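Long-range contacts in uncharacterized protein (Bacteroides ovatus CL02T12C04, PDB 6PTM), which probably hydrolyses carrageenan oligosaccharides from a chain end, as an exo-carrageenase of glycoside hydrolase family 42: residues A[144-149]-A[547-552]; A[448-453]-A[494-499]; A[488-493]-A[541-546]. All blocks are in the same frame, centred on the assembly; numbering follows the deposited sequence.

Contact 1 (A[144-149]-A[547-552])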
ATOM      1  N   LYS A 144     -31.364  -0.339  -8.072  1.00 18.74           N
ATOM      2  CA  LYS A 144     -31.042   1.037  -8.509  1.00 21.62           C
ATOM      3  C   LYS A 144     -29.550   1.082  -8.844  1.00 21.24           C
ATOM      4  O   LYS A 144     -28.736   0.776  -7.974  1.00 23.00           O
ATOM      5  CB  LYS A 144     -31.451   2.029  -7.416  1.00 23.87           C
ATOM      6  CG  LYS A 144     -31.198   3.501  -7.756  1.00 27.65           C
ATOM      7  CD  LYS A 144     -31.731   4.477  -6.717  1.00 29.41           C
ATOM      8  CE  LYS A 144     -31.050   4.332  -5.375  1.00 29.80           C
ATOM      9  NZ  LYS A 144     -29.815   5.129  -5.350  1.00 34.37           N
ATOM     10  N   ARG A 145     -29.205   1.454 -10.071  1.00 19.69           N
ATOM     11  CA  ARG A 145     -27.792   1.608 -10.500  1.00 17.58           C
ATOM     12  C   ARG A 145     -27.371   3.067 -10.396  1.00 17.62           C
ATOM     13  O   ARG A 145     -27.895   3.879 -11.104  1.00 16.03           O
ATOM     14  CB  ARG A 145     -27.577   1.120 -11.928  1.00 17.95           C
ATOM     15  CG  ARG A 145     -26.146   1.300 -12.408  1.00 16.69           C
ATOM     16  CD  ARG A 145     -25.870   0.356 -13.540  1.00 16.69           C
ATOM     17  NE  ARG A 145     -25.804  -1.031 -13.085  1.00 15.90           N
ATOM     18  CZ  ARG A 145     -25.539  -2.044 -13.899  1.00 15.89           C
ATOM     19  NH1 ARG A 145     -25.324  -1.806 -15.174  1.00 15.58           N
ATOM     20  NH2 ARG A 145     -25.430  -3.280 -13.451  1.00 16.18           N
ATOM     21  N   LEU A 146     -26.384   3.366  -9.565  1.00 18.65           N
ATOM     22  CA  LEU A 146     -25.862   4.736  -9.450  1.00 17.73           C
ATOM     23  C   LEU A 146     -25.120   5.083 -10.725  1.00 18.25           C
ATOM     24  O   LEU A 146     -24.535   4.195 -11.352  1.00 16.50           O
ATOM     25  CB  LEU A 146     -24.937   4.796  -8.244  1.00 18.39           C
ATOM     26  CG  LEU A 146     -25.637   4.581  -6.910  1.00 17.66           C
ATOM     27  CD1 LEU A 146     -24.627   4.646  -5.778  1.00 18.09           C
ATOM     28  CD2 LEU A 146     -26.749   5.608  -6.717  1.00 17.63           C
ATOM     29  N   PRO A 147     -25.097   6.383 -11.092  1.00 17.26           N
ATOM     30  CA  PRO A 147     -24.230   6.852 -12.157  1.00 17.60           C
ATOM     31  C   PRO A 147     -22.765   6.504 -11.871  1.00 18.28           C
ATOM     32  O   PRO A 147     -22.307   6.612 -10.704  1.00 16.22           O
ATOM     33  CB  PRO A 147     -24.395   8.385 -12.144  1.00 19.29           C
ATOM     34  CG  PRO A 147     -25.704   8.649 -11.395  1.00 20.29           C
ATOM     35  CD  PRO A 147     -25.850   7.479 -10.433  1.00 19.22           C
ATOM     36  N   THR A 148     -22.015   6.177 -12.922  1.00 16.35           N
ATOM     37  CA  THR A 148     -20.580   5.829 -12.798  1.00 16.26           C
ATOM     38  C   THR A 148     -19.888   6.268 -14.083  1.00 15.87           C
ATOM     39  O   THR A 148     -20.484   6.167 -15.145  1.00 15.05           O
ATOM     40  CB  THR A 148     -20.412   4.341 -12.446  1.00 15.72           C
ATOM     41  OG1 THR A 148     -19.091   4.170 -11.946  1.00 17.18           O
ATOM     42  CG2 THR A 148     -20.642   3.416 -13.617  1.00 15.85           C
ATOM     43  N   PRO A 149     -18.675   6.862 -13.995  1.00 15.71           N
ATOM     44  CA  PRO A 149     -18.017   7.447 -15.167  1.00 16.23           C
ATOM     45  C   PRO A 149     -17.368   6.386 -16.058  1.00 16.27           C
ATOM     46  O   PRO A 149     -16.943   5.359 -15.550  1.00 16.78           O
ATOM     47  CB  PRO A 149     -16.948   8.344 -14.582  1.00 15.36           C
ATOM     48  CG  PRO A 149     -16.607   7.672 -13.258  1.00 15.93           C
ATOM     49  CD  PRO A 149     -17.919   7.099 -12.754  1.00 16.05           C
ATOM     50  N   LEU A 547     -16.771   1.954  -6.462  1.00 13.39           N
ATOM     51  CA  LEU A 547     -16.089   3.039  -5.712  1.00 13.67           C
ATOM     52  C   LEU A 547     -16.257   4.382  -6.460  1.00 13.80           C
ATOM     53  O   LEU A 547     -16.553   5.393  -5.829  1.00 12.83           O
ATOM     54  CB  LEU A 547     -14.613   2.677  -5.546  1.00 14.00           C
ATOM     55  CG  LEU A 547     -14.268   1.517  -4.628  1.00 13.13           C
ATOM     56  CD1 LEU A 547     -12.849   1.077  -4.920  1.00 13.63           C
ATOM     57  CD2 LEU A 547     -14.414   1.934  -3.183  1.00 12.81           C
ATOM     58  N   ASN A 548     -16.062   4.415  -7.775  1.00 13.78           N
ATOM     59  CA  ASN A 548     -16.297   5.658  -8.558  1.00 13.15           C
ATOM     60  C   ASN A 548     -17.706   6.198  -8.284  1.00 12.72           C
ATOM     61  O   ASN A 548     -17.855   7.416  -8.150  1.00 13.80           O
ATOM     62  CB  ASN A 548     -16.025   5.456 -10.048  1.00 12.86           C
ATOM     63  CG  ASN A 548     -14.547   5.328 -10.344  1.00 13.09           C
ATOM     64  OD1 ASN A 548     -13.709   5.615  -9.481  1.00 12.13           O
ATOM     65  ND2 ASN A 548     -14.226   4.841 -11.537  1.00 12.29           N
ATOM     66  N   SER A 549     -18.702   5.335  -8.222  1.00 13.33           N
ATOM     67  CA  SER A 549     -20.136   5.704  -8.145  1.00 12.90           C
ATOM     68  C   SER A 549     -20.393   6.390  -6.806  1.00 13.71           C
ATOM     69  O   SER A 549     -21.390   7.151  -6.705  1.00 14.15           O
ATOM     70  CB  SER A 549     -21.039   4.501  -8.352  1.00 13.69           C
ATOM     71  OG  SER A 549     -21.174   3.685  -7.189  1.00 12.02           O
ATOM     72  N   VAL A 550     -19.543   6.142  -5.808  1.00 12.82           N
ATOM     73  CA  VAL A 550     -19.709   6.783  -4.481  1.00 12.70           C
ATOM     74  C   VAL A 550     -18.426   7.510  -4.070  1.00 12.96           C
ATOM     75  O   VAL A 550     -18.143   7.609  -2.854  1.00 11.82           O
ATOM     76  CB  VAL A 550     -20.159   5.755  -3.429  1.00 12.87           C
ATOM     77  CG1 VAL A 550     -21.580   5.331  -3.677  1.00 13.10           C
ATOM     78  CG2 VAL A 550     -19.244   4.542  -3.307  1.00 13.27           C
ATOM     79  N   SER A 551     -17.703   8.084  -5.025  1.00 13.70           N
ATOM     80  CA  SER A 551     -16.310   8.524  -4.770  1.00 14.73           C
ATOM     81  C   SER A 551     -16.310   9.683  -3.772  1.00 15.20           C
ATOM     82  O   SER A 551     -15.295   9.848  -3.072  1.00 14.05           O
ATOM     83  CB  SER A 551     -15.571   8.892  -6.046  1.00 14.09           C
ATOM     84  OG  SER A 551     -16.217   9.969  -6.694  1.00 13.12           O
ATOM     85  N   ASP A 552     -17.373  10.495  -3.716  1.00 15.24           N
ATOM     86  CA  ASP A 552     -17.424  11.566  -2.675  1.00 16.45           C
ATOM     87  C   ASP A 552     -17.482  10.920  -1.282  1.00 14.69           C
ATOM     88  O   ASP A 552     -16.745  11.380  -0.373  1.00 14.00           O
ATOM     89  CB  ASP A 552     -18.543  12.582  -2.916  1.00 18.43           C
ATOM     90  CG  ASP A 552     -18.292  13.466  -4.148  1.00 24.14           C
ATOM     91  OD1 ASP A 552     -17.088  13.941  -4.398  1.00 25.29           O
ATOM     92  OD2 ASP A 552     -19.298  13.709  -4.866  1.00 28.34           O
TER
HETATM   93  O   HOH W   1     -22.860   8.004  -8.769  1.00 15.16           O
HETATM   94  O   HOH W   2     -16.589   3.970 -13.274  1.00 12.46           O
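Leu146 lays its CD1 methyl against CG1 of Val550, 3.8 Å apart, as an extended loop passes the junction of two consecutive helices. The helix 534-549 is the last helix of the (beta/alpha)8 barrel, following strand 503-506, and Val550 occupies the N-cap position of the next helix, 551-559. The loop, on its way from helix 109-139 to the short strand 157-159, runs along this junction near the protein surface. Its two prolines suit an extended path without regular backbone pairing. The side chain of Ser549 is small enough to let the strand-like backbone come close: its CB sits 3.4 Å from Pro147 O, and its CA lies 4.7 Å from that of Thr148. The hydroxyl of Ser549 is spent within its own helix, on Asp546 O. Leu146 CB covers the CB of this serine, making an apolar patch with the valine. Further along, Pro149 puts the CD corner of its ring 3.7 Å from CB of Asn548, the two side chains crossing at a slant. The amide of Asn548 is held from both ends, with OD1 accepting from Phe171 N on strand 168-175 and ND2 donating to a water. Thr148, with OG1 swung opposite its own backbone N (chi1 -162°), turns that hydroxyl to the helix and gives its proton to Ile545 O. The same water closes the polar end of the contact: it accepts from Asn548 ND2 at 3.1 Å and donates to Thr148 OG1 at 2.8 Å and to Pro149 O at 2.7 Å.

Contact 2 (A[448-453]-A[494-499])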
ATOM      1  N   VAL A 448      -2.610  -6.134   7.637  1.00 16.68           N
ATOM      2  CA  VAL A 448      -1.781  -5.186   8.442  1.00 16.39           C
ATOM      3  C   VAL A 448      -1.220  -4.081   7.523  1.00 16.11           C
ATOM      4  O   VAL A 448      -1.237  -2.913   7.946  1.00 14.06           O
ATOM      5  CB  VAL A 448      -0.669  -5.900   9.248  1.00 17.22           C
ATOM      6  CG1 VAL A 448       0.232  -4.905   9.936  1.00 17.45           C
ATOM      7  CG2 VAL A 448      -1.243  -6.819  10.315  1.00 16.53           C
ATOM      8  N   GLU A 449      -0.745  -4.415   6.319  1.00 14.37           N
ATOM      9  CA  GLU A 449      -0.184  -3.394   5.395  1.00 14.29           C
ATOM     10  C   GLU A 449      -1.284  -2.432   4.897  1.00 14.94           C
ATOM     11  O   GLU A 449      -1.080  -1.186   5.002  1.00 13.95           O
ATOM     12  CB  GLU A 449       0.570  -4.084   4.275  1.00 16.12           C
ATOM     13  CG  GLU A 449       1.778  -4.826   4.788  1.00 16.81           C
ATOM     14  CD  GLU A 449       2.555  -5.531   3.698  1.00 19.08           C
ATOM     15  OE1 GLU A 449       2.634  -4.990   2.558  1.00 20.06           O
ATOM     16  OE2 GLU A 449       3.039  -6.621   3.995  1.00 18.03           O
ATOM     17  N   ILE A 450      -2.409  -2.931   4.363  1.00 14.71           N
ATOM     18  CA  ILE A 450      -3.454  -2.042   3.762  1.00 14.39           C
ATOM     19  C   ILE A 450      -4.265  -1.291   4.835  1.00 14.79           C
ATOM     20  O   ILE A 450      -4.956  -0.327   4.462  1.00 14.63           O
ATOM     21  CB  ILE A 450      -4.368  -2.809   2.801  1.00 14.58           C
ATOM     22  CG1 ILE A 450      -5.113  -3.969   3.461  1.00 14.36           C
ATOM     23  CG2 ILE A 450      -3.592  -3.263   1.567  1.00 14.64           C
ATOM     24  CD1 ILE A 450      -6.183  -4.564   2.550  1.00 14.73           C
ATOM     25  N   CYS A 451      -4.263  -1.729   6.099  1.00 13.71           N
ATOM     26  CA  CYS A 451      -4.913  -0.990   7.206  1.00 14.46           C
ATOM     27  C   CYS A 451      -3.861  -0.162   7.970  1.00 14.22           C
ATOM     28  O   CYS A 451      -3.830   1.060   7.826  1.00 12.73           O
ATOM     29  CB  CYS A 451      -5.694  -1.915   8.120  1.00 15.08           C
ATOM     30  SG  CYS A 451      -7.148  -2.636   7.303  1.00 15.00           S
ATOM     31  N   MET A 452      -2.957  -0.806   8.687  1.00 14.85           N
ATOM     32  CA  MET A 452      -2.058  -0.097   9.636  1.00 14.11           C
ATOM     33  C   MET A 452      -0.968   0.671   8.890  1.00 12.80           C
ATOM     34  O   MET A 452      -0.814   1.830   9.217  1.00 11.36           O
ATOM     35  CB  MET A 452      -1.408  -1.029  10.649  1.00 14.26           C
ATOM     36  CG  MET A 452      -0.808  -0.244  11.768  1.00 14.59           C
ATOM     37  SD  MET A 452      -0.191  -1.312  13.089  1.00 15.94           S
ATOM     38  CE  MET A 452       1.314  -1.949  12.353  1.00 14.08           C
ATOM     39  N   ALA A 453      -0.274   0.101   7.906  1.00 12.02           N
ATOM     40  CA  ALA A 453       0.788   0.854   7.180  1.00 12.06           C
ATOM     41  C   ALA A 453       0.175   2.027   6.371  1.00 12.16           C
ATOM     42  O   ALA A 453       0.754   3.126   6.379  1.00 12.36           O
ATOM     43  CB  ALA A 453       1.599  -0.063   6.306  1.00 11.51           C
ATOM     44  N   TRP A 494     -11.610  -2.638  -1.808  1.00 12.21           N
ATOM     45  CA  TRP A 494     -12.529  -1.687  -1.145  1.00 12.33           C
ATOM     46  C   TRP A 494     -11.849  -1.187   0.145  1.00 12.72           C
ATOM     47  O   TRP A 494     -11.780   0.047   0.395  1.00 11.33           O
ATOM     48  CB  TRP A 494     -13.882  -2.366  -0.881  1.00 11.93           C
ATOM     49  CG  TRP A 494     -14.899  -1.408  -0.357  1.00 12.06           C
ATOM     50  CD1 TRP A 494     -15.023  -0.966   0.919  1.00 12.00           C
ATOM     51  CD2 TRP A 494     -15.919  -0.742  -1.117  1.00 12.50           C
ATOM     52  NE1 TRP A 494     -16.053  -0.078   1.012  1.00 12.65           N
ATOM     53  CE2 TRP A 494     -16.629   0.075  -0.218  1.00 12.05           C
ATOM     54  CE3 TRP A 494     -16.303  -0.773  -2.455  1.00 12.34           C
ATOM     55  CZ2 TRP A 494     -17.682   0.873  -0.629  1.00 12.61           C
ATOM     56  CZ3 TRP A 494     -17.346   0.013  -2.868  1.00 12.23           C
ATOM     57  CH2 TRP A 494     -18.021   0.835  -1.967  1.00 12.96           C
ATOM     58  N   LEU A 495     -11.388  -2.125   0.971  1.00 12.02           N
ATOM     59  CA  LEU A 495     -10.783  -1.787   2.273  1.00 11.99           C
ATOM     60  C   LEU A 495      -9.540  -0.906   2.054  1.00 12.12           C
ATOM     61  O   LEU A 495      -9.421   0.162   2.699  1.00 10.83           O
ATOM     62  CB  LEU A 495     -10.483  -3.097   3.012  1.00 13.08           C
ATOM     63  CG  LEU A 495      -9.803  -2.965   4.367  1.00 12.74           C
ATOM     64  CD1 LEU A 495     -10.704  -2.272   5.370  1.00 13.37           C
ATOM     65  CD2 LEU A 495      -9.339  -4.341   4.843  1.00 15.10           C
ATOM     66  N   ALA A 496      -8.649  -1.297   1.139  1.00 11.86           N
ATOM     67  CA  ALA A 496      -7.424  -0.535   0.854  1.00 12.51           C
ATOM     68  C   ALA A 496      -7.806   0.898   0.437  1.00 12.94           C
ATOM     69  O   ALA A 496      -7.142   1.878   0.897  1.00 11.52           O
ATOM     70  CB  ALA A 496      -6.599  -1.218  -0.202  1.00 13.50           C
ATOM     71  N   THR A 497      -8.880   1.033  -0.337  1.00 12.08           N
ATOM     72  CA  THR A 497      -9.334   2.352  -0.823  1.00 13.06           C
ATOM     73  C   THR A 497      -9.880   3.177   0.348  1.00 12.87           C
ATOM     74  O   THR A 497      -9.552   4.375   0.429  1.00 12.73           O
ATOM     75  CB  THR A 497     -10.328   2.226  -1.982  1.00 12.43           C
ATOM     76  OG1 THR A 497      -9.686   1.451  -2.994  1.00 11.87           O
ATOM     77  CG2 THR A 497     -10.680   3.612  -2.471  1.00 12.89           C
ATOM     78  N   ILE A 498     -10.630   2.559   1.255  1.00 12.88           N
ATOM     79  CA  ILE A 498     -11.090   3.262   2.482  1.00 13.98           C
ATOM     80  C   ILE A 498      -9.872   3.845   3.234  1.00 13.56           C
ATOM     81  O   ILE A 498      -9.988   4.963   3.782  1.00 13.69           O
ATOM     82  CB  ILE A 498     -11.959   2.347   3.351  1.00 14.58           C
ATOM     83  CG1 ILE A 498     -13.308   2.059   2.668  1.00 15.92           C
ATOM     84  CG2 ILE A 498     -12.103   2.921   4.761  1.00 13.70           C
ATOM     85  CD1 ILE A 498     -14.220   3.244   2.508  1.00 16.00           C
ATOM     86  N   HIS A 499      -8.735   3.145   3.243  1.00 14.02           N
ATOM     87  CA  HIS A 499      -7.527   3.544   4.000  1.00 13.22           C
ATOM     88  C   HIS A 499      -6.590   4.430   3.155  1.00 13.87           C
ATOM     89  O   HIS A 499      -5.466   4.692   3.629  1.00 15.04           O
ATOM     90  CB  HIS A 499      -6.877   2.294   4.561  1.00 14.27           C
ATOM     91  CG  HIS A 499      -7.634   1.664   5.704  1.00 14.47           C
ATOM     92  ND1 HIS A 499      -7.225   1.816   7.024  1.00 13.79           N
ATOM     93  CD2 HIS A 499      -8.762   0.912   5.733  1.00 15.33           C
ATOM     94  CE1 HIS A 499      -8.046   1.158   7.819  1.00 15.05           C
ATOM     95  NE2 HIS A 499      -9.019   0.576   7.037  1.00 14.40           N
TER
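Leu495 pushes its CD2 methyl into the notch between Ile450 and Cys451, 3.9 Å from Ile450 CD1 and 3.7 Å from Cys451 SG. The two helices are successive outer helices of the (beta/alpha)8 barrel, following strands 421-423 and 466-471. They run nearly parallel, 19° apart with their axes 8.8 Å from each other, as neighbours round such a barrel do. The leucine's branch reaches the notch because CG extends away from the backbone N (chi1 178°), and Ile450 meets it roughly at a right angle. At the next residue, Ala496, the bump and the hollow change sides. Ile450 CG2 rests on the CB of Ala496, and because alanine offers a single methyl, the alpha carbons of this pair approach to 5.1 Å; it is the low spot that lets the bulky beta-branched residue in. The third piece is His499, a flat plate just past the end of the second helix. Cys451 lies over one face of it, both with its CA and with its sulfur, which stands 4.0 Å from the ring centroid; the slim, polarisable thiol fits between imidazole and leucine. The plate is fixed by its two nitrogens: ND1 bonds to Asp455 OD1, later on the first helix, and NE2 to Glu708 OE1 of strand 707-715, which also borders Cys451 and Leu495. Two carboxylates would be expected to favour a protonated imidazole. The first helix widens here into a pi-type turn, Ala453 N reaching back to Val448 O. Within this turn Ile450 O is buried without a hydrogen-bond partner in the model and abuts His499 CB at 3.3 Å.

Contact 3 (A[488-493]-A[541-546])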
ATOM      1  N   TYR A 488     -13.405 -11.904  -2.016  1.00 16.45           N
ATOM      2  CA  TYR A 488     -12.080 -11.591  -1.443  1.00 16.79           C
ATOM      3  C   TYR A 488     -11.493 -10.391  -2.192  1.00 14.63           C
ATOM      4  O   TYR A 488     -10.993  -9.443  -1.558  1.00 13.23           O
ATOM      5  CB  TYR A 488     -11.113 -12.778  -1.521  1.00 17.52           C
ATOM      6  CG  TYR A 488      -9.716 -12.323  -1.212  1.00 17.81           C
ATOM      7  CD1 TYR A 488      -9.328 -12.023   0.094  1.00 18.96           C
ATOM      8  CD2 TYR A 488      -8.838 -12.029  -2.241  1.00 18.37           C
ATOM      9  CE1 TYR A 488      -8.066 -11.511   0.368  1.00 19.64           C
ATOM     10  CE2 TYR A 488      -7.571 -11.537  -1.982  1.00 18.49           C
ATOM     11  CZ  TYR A 488      -7.183 -11.271  -0.676  1.00 20.39           C
ATOM     12  OH  TYR A 488      -5.921 -10.761  -0.452  1.00 22.68           O
ATOM     13  N   ALA A 489     -11.567 -10.425  -3.517  1.00 12.14           N
ATOM     14  CA  ALA A 489     -10.878  -9.417  -4.348  1.00 13.19           C
ATOM     15  C   ALA A 489     -11.517  -8.045  -4.070  1.00 13.42           C
ATOM     16  O   ALA A 489     -10.775  -7.004  -3.825  1.00 12.96           O
ATOM     17  CB  ALA A 489     -10.946  -9.808  -5.811  1.00 12.82           C
ATOM     18  N   ARG A 490     -12.855  -8.000  -4.115  1.00 13.77           N
ATOM     19  CA  ARG A 490     -13.650  -6.761  -3.861  1.00 14.13           C
ATOM     20  C   ARG A 490     -13.374  -6.242  -2.444  1.00 13.80           C
ATOM     21  O   ARG A 490     -13.139  -5.029  -2.284  1.00 13.21           O
ATOM     22  CB  ARG A 490     -15.142  -7.035  -4.035  1.00 14.91           C
ATOM     23  CG  ARG A 490     -16.065  -5.960  -3.489  1.00 15.94           C
ATOM     24  CD  ARG A 490     -17.508  -6.274  -3.840  1.00 17.03           C
ATOM     25  NE  ARG A 490     -17.745  -6.140  -5.275  1.00 17.82           N
ATOM     26  CZ  ARG A 490     -18.103  -5.017  -5.907  1.00 19.77           C
ATOM     27  NH1 ARG A 490     -18.282  -3.905  -5.230  1.00 18.94           N
ATOM     28  NH2 ARG A 490     -18.278  -5.010  -7.230  1.00 20.92           N
ATOM     29  N   GLY A 491     -13.448  -7.099  -1.437  1.00 12.86           N
ATOM     30  CA  GLY A 491     -13.242  -6.657  -0.035  1.00 13.62           C
ATOM     31  C   GLY A 491     -11.896  -5.991   0.149  1.00 14.21           C
ATOM     32  O   GLY A 491     -11.775  -4.990   0.875  1.00 16.09           O
ATOM     33  N   ASN A 492     -10.875  -6.530  -0.493  1.00 15.03           N
ATOM     34  CA  ASN A 492      -9.488  -6.057  -0.335  1.00 13.43           C
ATOM     35  C   ASN A 492      -9.316  -4.712  -1.027  1.00 12.99           C
ATOM     36  O   ASN A 492      -8.688  -3.836  -0.420  1.00 13.13           O
ATOM     37  CB  ASN A 492      -8.505  -7.099  -0.860  1.00 14.57           C
ATOM     38  CG  ASN A 492      -7.547  -7.539   0.212  1.00 15.95           C
ATOM     39  OD1 ASN A 492      -6.365  -7.197   0.161  1.00 18.59           O
ATOM     40  ND2 ASN A 492      -8.057  -8.277   1.189  1.00 17.68           N
ATOM     41  N   TYR A 493      -9.795  -4.556  -2.251  1.00 12.03           N
ATOM     42  CA  TYR A 493      -9.592  -3.289  -2.983  1.00 13.45           C
ATOM     43  C   TYR A 493     -10.446  -2.233  -2.287  1.00 12.76           C
ATOM     44  O   TYR A 493     -10.055  -1.079  -2.195  1.00 12.85           O
ATOM     45  CB  TYR A 493      -9.879  -3.431  -4.479  1.00 13.80           C
ATOM     46  CG  TYR A 493      -8.703  -3.972  -5.238  1.00 13.67           C
ATOM     47  CD1 TYR A 493      -8.460  -5.334  -5.265  1.00 13.78           C
ATOM     48  CD2 TYR A 493      -7.802  -3.142  -5.869  1.00 13.94           C
ATOM     49  CE1 TYR A 493      -7.347  -5.856  -5.904  1.00 14.77           C
ATOM     50  CE2 TYR A 493      -6.699  -3.656  -6.545  1.00 14.94           C
ATOM     51  CZ  TYR A 493      -6.455  -5.018  -6.540  1.00 14.17           C
ATOM     52  OH  TYR A 493      -5.378  -5.553  -7.176  1.00 16.61           O
ATOM     53  N   HIS A 541     -12.141  -4.457 -11.539  1.00 14.23           N
ATOM     54  CA  HIS A 541     -12.736  -3.345 -12.328  1.00 14.72           C
ATOM     55  C   HIS A 541     -14.169  -3.049 -11.881  1.00 14.28           C
ATOM     56  O   HIS A 541     -14.539  -1.862 -11.854  1.00 14.95           O
ATOM     57  CB  HIS A 541     -12.607  -3.650 -13.820  1.00 14.83           C
ATOM     58  CG  HIS A 541     -11.186  -3.758 -14.197  1.00 14.23           C
ATOM     59  ND1 HIS A 541     -10.373  -2.651 -14.191  1.00 16.11           N
ATOM     60  CD2 HIS A 541     -10.418  -4.812 -14.514  1.00 15.52           C
ATOM     61  CE1 HIS A 541      -9.148  -3.026 -14.517  1.00 16.90           C
ATOM     62  NE2 HIS A 541      -9.142  -4.354 -14.701  1.00 14.72           N
ATOM     63  N   ALA A 542     -14.944  -4.074 -11.532  1.00 13.39           N
ATOM     64  CA  ALA A 542     -16.295  -3.902 -10.967  1.00 13.67           C
ATOM     65  C   ALA A 542     -16.203  -3.141  -9.642  1.00 14.18           C
ATOM     66  O   ALA A 542     -17.049  -2.283  -9.381  1.00 16.01           O
ATOM     67  CB  ALA A 542     -16.979  -5.240 -10.799  1.00 13.33           C
ATOM     68  N   THR A 543     -15.225  -3.446  -8.808  1.00 13.50           N
ATOM     69  CA  THR A 543     -15.021  -2.682  -7.552  1.00 13.82           C
ATOM     70  C   THR A 543     -14.720  -1.200  -7.869  1.00 13.61           C
ATOM     71  O   THR A 543     -15.348  -0.313  -7.282  1.00 14.16           O
ATOM     72  CB  THR A 543     -13.987  -3.388  -6.682  1.00 14.19           C
ATOM     73  OG1 THR A 543     -14.400  -4.755  -6.504  1.00 13.75           O
ATOM     74  CG2 THR A 543     -13.859  -2.716  -5.344  1.00 13.74           C
ATOM     75  N   MET A 544     -13.824  -0.907  -8.797  1.00 13.59           N
ATOM     76  CA  MET A 544     -13.527   0.498  -9.186  1.00 14.06           C
ATOM     77  C   MET A 544     -14.832   1.184  -9.625  1.00 14.08           C
ATOM     78  O   MET A 544     -15.087   2.363  -9.241  1.00 12.14           O
ATOM     79  CB  MET A 544     -12.471   0.551 -10.295  1.00 14.76           C
ATOM     80  CG  MET A 544     -11.115  -0.001  -9.888  1.00 14.75           C
ATOM     81  SD  MET A 544     -10.381   0.892  -8.484  1.00 15.95           S
ATOM     82  CE  MET A 544     -10.090  -0.442  -7.326  1.00 15.08           C
ATOM     83  N   ILE A 545     -15.653   0.480 -10.402  1.00 13.52           N
ATOM     84  CA  ILE A 545     -16.931   1.061 -10.893  1.00 14.01           C
ATOM     85  C   ILE A 545     -17.794   1.462  -9.702  1.00 14.06           C
ATOM     86  O   ILE A 545     -18.390   2.563  -9.744  1.00 12.16           O
ATOM     87  CB  ILE A 545     -17.671   0.071 -11.798  1.00 14.73           C
ATOM     88  CG1 ILE A 545     -16.993  -0.005 -13.165  1.00 15.26           C
ATOM     89  CG2 ILE A 545     -19.153   0.449 -11.835  1.00 14.45           C
ATOM     90  CD1 ILE A 545     -17.495  -1.122 -14.057  1.00 16.63           C
ATOM     91  N   ASP A 546     -17.920   0.583  -8.706  1.00 13.87           N
ATOM     92  CA  ASP A 546     -18.745   0.922  -7.524  1.00 13.68           C
ATOM     93  C   ASP A 546     -18.076   2.041  -6.720  1.00 13.51           C
ATOM     94  O   ASP A 546     -18.775   3.006  -6.332  1.00 12.15           O
ATOM     95  CB  ASP A 546     -19.054  -0.284  -6.650  1.00 14.42           C
ATOM     96  CG  ASP A 546     -20.099  -1.203  -7.254  1.00 16.18           C
ATOM     97  OD1 ASP A 546     -20.910  -0.724  -8.070  1.00 16.41           O
ATOM     98  OD2 ASP A 546     -20.051  -2.388  -6.934  1.00 15.39           O
TER
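Two barrel helices cross at -44° with their axes 9.4 Å apart, and Arg490 and Thr543 mark the closest backbone approach, their alpha carbons 5.7 Å from each other. The compact threonine permits this: OG1 lies 3.4 Å from Arg490 CB, and its proton goes to Glu539 O one turn earlier. Arg490 first extends and then bends at chi3 (-69°), folding the guanidinium back over Thr543, whose OG1 sits 3.7 Å above the centre of one face. A long, flexible chain suits this place because the charged end must reach past Thr543 to Asp546. There NH1 donates to Asp546 OD2 at 2.9 Å, on the anti lone pair of that oxygen, while NH2 adds a weak bond to the same atom. The salt bridge is far from coplanar, the two flat groups being turned 49° against each other. Glu539 OE2 is a second anionic partner, in a salt bridge with Arg490 NE, so carboxylates one turn before and one turn after Thr543 pin the arginine. On the inner side the contact becomes apolar: the Met544 chain, curled by its torsions, sets CE 3.8 Å from Tyr493 CD2. Beyond it, Met544 packs on Phe171 and Ala173 of strand 168-175, and Tyr493 OH bonds to Thr506 on the adjacent strand 503-506, so both helices lie against the barrel wall, with helix 69-90 touching Ile545 on the second one.

How the contacts relate
From the N terminus, residues 144-149 come first, in the loop that leads from the N-terminal helices towards the barrel. They wait almost 400 residues for their partner, so contact 1 closes a long loop that encloses most of the barrel, and contacts 2 and 3 both lie within it. Contact 2 closes a loop of about 40 residues, contact 3 one of just under 50, and the two cross, their segments alternating: 448-453, 488-493, 494-499, 541-546. Helix 486-498 serves both, with helix 448-460 on one flank and helix 534-549 on the other; the latter continues into contact 1. Trp494 and Leu547 pack where contacts 1 and 2 meet. Three successive barrel helices are thereby joined to the N-terminal region.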